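Local coordinates for protein Rubredoxin\:oxygen oxidoreductase (Desulfovibrio gigas, PDB 1E5D) that reduces one molecule of oxygen to two of water in a four-electron reaction, using a diiron centre and flavin mononucleotide, at residues R143-P148 against P203-A208. Numbering follows the deposited sequence.
With FMN (flavin mononucleotide), chain F; FEO (mu-oxo-diiron), chain D.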
loop_
_atom_site.group_PDB
_atom_site.type_symbol
_atom_site.label_atom_id
_atom_site.label_comp_id
_atom_site.label_asym_id
_atom_site.label_seq_id
_atom_site.Cartn_x
_atom_site.Cartn_y
_atom_site.Cartn_z
ATOM N N ARG A 143 29.511 8.994 -2.632
ATOM C CA ARG A 143 28.473 9.340 -1.671
ATOM C C ARG A 143 27.106 9.436 -2.356
ATOM O O ARG A 143 27.042 9.892 -3.498
ATOM C CB ARG A 143 28.797 10.641 -0.937
ATOM C CG ARG A 143 30.277 10.900 -0.733
ATOM C CD ARG A 143 30.714 10.901 0.717
ATOM N NE ARG A 143 30.961 12.227 1.254
ATOM C CZ ARG A 143 32.034 12.736 1.833
ATOM N NH1 ARG A 143 33.147 12.040 2.022
ATOM N NH2 ARG A 143 32.009 14.003 2.249
ATOM N N MET A 144 26.080 9.001 -1.642
ATOM C CA MET A 144 24.685 8.922 -2.021
ATOM C C MET A 144 24.458 8.050 -3.255
ATOM O O MET A 144 23.513 8.252 -4.011
ATOM C CB MET A 144 24.088 10.312 -2.275
ATOM C CG MET A 144 24.152 11.203 -1.038
ATOM S SD MET A 144 23.993 10.267 0.493
ATOM C CE MET A 144 22.296 9.705 0.357
ATOM N N LEU A 145 25.337 7.076 -3.443
ATOM C CA LEU A 145 25.157 6.066 -4.477
ATOM C C LEU A 145 25.269 4.668 -3.872
ATOM O O LEU A 145 26.258 3.980 -4.145
ATOM C CB LEU A 145 26.187 6.224 -5.588
ATOM C CG LEU A 145 26.080 7.469 -6.465
ATOM C CD1 LEU A 145 27.068 7.380 -7.620
ATOM C CD2 LEU A 145 24.669 7.653 -7.000
ATOM N N HIS A 146 24.300 4.256 -3.070
ATOM C CA HIS A 146 23.100 5.010 -2.759
ATOM C C HIS A 146 23.038 5.435 -1.301
ATOM O O HIS A 146 22.029 5.967 -0.846
ATOM C CB HIS A 146 21.871 4.147 -3.072
ATOM C CG HIS A 146 21.882 2.911 -2.220
ATOM N ND1 HIS A 146 21.184 2.788 -1.045
ATOM C CD2 HIS A 146 22.535 1.743 -2.394
ATOM C CE1 HIS A 146 21.400 1.588 -0.531
ATOM N NE2 HIS A 146 22.219 0.931 -1.333
ATOM N N TRP A 147 24.104 5.216 -0.546
ATOM C CA TRP A 147 24.213 5.710 0.826
ATOM C C TRP A 147 25.419 6.644 0.949
ATOM O O TRP A 147 26.308 6.658 0.098
ATOM C CB TRP A 147 24.358 4.564 1.817
ATOM C CG TRP A 147 23.104 3.896 2.262
ATOM C CD1 TRP A 147 21.850 4.022 1.737
ATOM C CD2 TRP A 147 22.990 2.970 3.355
ATOM N NE1 TRP A 147 20.957 3.236 2.432
ATOM C CE2 TRP A 147 21.635 2.579 3.431
ATOM C CE3 TRP A 147 23.898 2.437 4.269
ATOM C CZ2 TRP A 147 21.180 1.677 4.393
ATOM C CZ3 TRP A 147 23.451 1.545 5.224
ATOM C CH2 TRP A 147 22.099 1.177 5.273
ATOM N N PRO A 148 25.493 7.446 2.003
ATOM C CA PRO A 148 26.659 8.311 2.179
ATOM C C PRO A 148 27.979 7.545 2.230
ATOM O O PRO A 148 28.987 8.112 1.810
ATOM C CB PRO A 148 26.427 8.962 3.544
ATOM C CG PRO A 148 24.971 8.819 3.809
ATOM C CD PRO A 148 24.496 7.607 3.069
ATOM N N PRO A 203 21.773 13.088 -10.068
ATOM C CA PRO A 203 22.904 14.017 -10.227
ATOM C C PRO A 203 24.215 13.415 -9.737
ATOM O O PRO A 203 25.235 13.489 -10.422
ATOM C CB PRO A 203 22.548 15.219 -9.354
ATOM C CG PRO A 203 21.101 15.098 -9.039
ATOM C CD PRO A 203 20.704 13.674 -9.248
ATOM N N GLN A 204 24.196 12.824 -8.543
ATOM C CA GLN A 204 25.445 12.238 -8.049
ATOM C C GLN A 204 25.903 11.158 -9.025
ATOM O O GLN A 204 27.089 10.966 -9.245
ATOM C CB GLN A 204 25.297 11.660 -6.647
ATOM C CG GLN A 204 25.163 12.722 -5.574
ATOM C CD GLN A 204 23.764 13.289 -5.462
ATOM O OE1 GLN A 204 22.986 13.295 -6.413
ATOM N NE2 GLN A 204 23.413 13.785 -4.282
ATOM N N THR A 205 24.898 10.492 -9.596
ATOM C CA THR A 205 25.184 9.435 -10.552
ATOM C C THR A 205 26.065 9.999 -11.661
ATOM O O THR A 205 27.107 9.456 -12.011
ATOM C CB THR A 205 23.897 8.860 -11.163
ATOM O OG1 THR A 205 23.132 8.182 -10.154
ATOM C CG2 THR A 205 24.232 7.833 -12.232
ATOM N N LEU A 206 25.597 11.125 -12.196
ATOM C CA LEU A 206 26.313 11.760 -13.299
ATOM C C LEU A 206 27.672 12.291 -12.859
ATOM O O LEU A 206 28.677 12.087 -13.542
ATOM C CB LEU A 206 25.444 12.872 -13.898
ATOM C CG LEU A 206 24.173 12.372 -14.587
ATOM C CD1 LEU A 206 23.308 13.556 -14.971
ATOM C CD2 LEU A 206 24.493 11.524 -15.803
ATOM N N LYS A 207 27.719 12.966 -11.718
ATOM C CA LYS A 207 28.989 13.495 -11.226
ATOM C C LYS A 207 30.016 12.381 -11.060
ATOM O O LYS A 207 31.120 12.419 -11.605
ATOM C CB LYS A 207 28.755 14.233 -9.908
ATOM C CG LYS A 207 29.421 15.597 -9.835
ATOM C CD LYS A 207 28.472 16.720 -10.216
ATOM C CE LYS A 207 28.065 17.543 -9.004
ATOM N NZ LYS A 207 27.686 18.941 -9.355
ATOM N N ALA A 208 29.648 11.363 -10.289
ATOM C CA ALA A 208 30.559 10.264 -10.003
ATOM C C ALA A 208 31.075 9.640 -11.288
ATOM O O ALA A 208 32.223 9.239 -11.439
ATOM C CB ALA A 208 29.868 9.215 -9.144
HETATM N N1 FMN F . 18.214 6.986 5.623
HETATM C C2 FMN F . 17.771 8.225 5.809
HETATM O O2 FMN F . 18.048 8.858 6.790
HETATM N N3 FMN F . 17.205 8.959 4.737
HETATM C C4 FMN F . 16.847 8.340 3.561
HETATM O O4 FMN F . 16.186 8.990 2.780
HETATM C C4A FMN F . 16.999 6.892 3.517
HETATM N N5 FMN F . 16.748 6.215 2.370
HETATM C C5A FMN F . 16.983 4.871 2.357
HETATM C C6 FMN F . 16.426 4.111 1.299
HETATM C C7 FMN F . 16.781 2.790 1.141
HETATM C C7M FMN F . 16.371 2.016 -0.085
HETATM C C8 FMN F . 17.419 2.087 2.218
HETATM C C8M FMN F . 17.865 0.657 2.049
HETATM C C9 FMN F . 17.893 2.812 3.317
HETATM C C9A FMN F . 17.550 4.161 3.446
HETATM N N10 FMN F . 17.908 4.929 4.595
HETATM C C10 FMN F . 17.612 6.229 4.667
HETATM C "C1'" FMN F . 18.617 4.241 5.702
HETATM C "C2'" FMN F . 17.637 3.509 6.647
HETATM O "O2'" FMN F . 16.761 4.479 7.217
HETATM C "C3'" FMN F . 18.456 2.878 7.759
HETATM O "O3'" FMN F . 19.170 1.776 7.196
HETATM C "C4'" FMN F . 17.526 2.327 8.853
HETATM O "O4'" FMN F . 18.292 1.804 9.948
HETATM C "C5'" FMN F . 16.717 1.201 8.223
HETATM O "O5'" FMN F . 15.691 0.700 9.293
HETATM P P FMN F . 15.053 -0.670 9.224
HETATM O O1P FMN F . 13.907 -0.607 10.240
HETATM O O2P FMN F . 14.757 -1.058 7.923
HETATM O O3P FMN F . 15.997 -1.663 9.728
HETATM FE FE1 FEO D . 23.090 -4.169 -1.908
HETATM FE FE2 FEO D . 22.612 -1.039 -0.781
HETATM O O FEO D . 23.052 -3.223 -0.436
HETATM O O HOH W 1 25.221 -5.054 -1.141
#
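Leu145 and Thr205 stand 6.9 Å apart between CA atoms, as do Met144 and Gln204, where the loop joining strands 136-141 and 151-155 passes over the first turns of helix 202-214. Leu145 has the largest share of the buried surface. Its chi1 (-68°) sets CG anti to the carbonyl carbon, and the two methyls beyond it touch different atoms of the helix. CD1 meets Ala208 CB at 3.7 Å, next to the carbonyl oxygen of Gln204, an atom already engaged by the helix bond from Ala208 N. CD2 reaches Thr205 OG1 at 3.5 Å, the two side chains crossing at about a right angle. That hydroxyl has its polar partners elsewhere, in Tyr201 O and Tyr194 OH, and offers the methyl only van der Waals contact. Val198, Tyr201 and Ile166 also pack on Leu145.

This is the metallo-beta-lactamase-like domain in the N-terminal part of the enzyme, with an iron-binding loop laid against a helix flanking the sheet. A cis peptide bond separates Leu145 from His146, and the two side chains serve different neighbours: while leucine packs on the helix, His146 NE2 binds FE2 at 2.1 Å, where His79, Glu81 and Asp165 complete the protein ligands of the same iron.

Gln204 flanks the leucine; its CB and CG both lie 4.0 Å from Arg143 O. The bend at chi2 (80°) places CD, and NE2 sits 4.1 Å from Met144 CB. Beyond CB the methionine bends away from the helix and packs on Trp347 of the second subunit. Trp147 follows on the flavin side of the loop: NE1 comes to 3.2 Å from FMN C9, with the flavin's C8 and C9 at the indole edge. At the dimer interface, the second subunit hydrogen-bonds this FMN, its Trp263 N included.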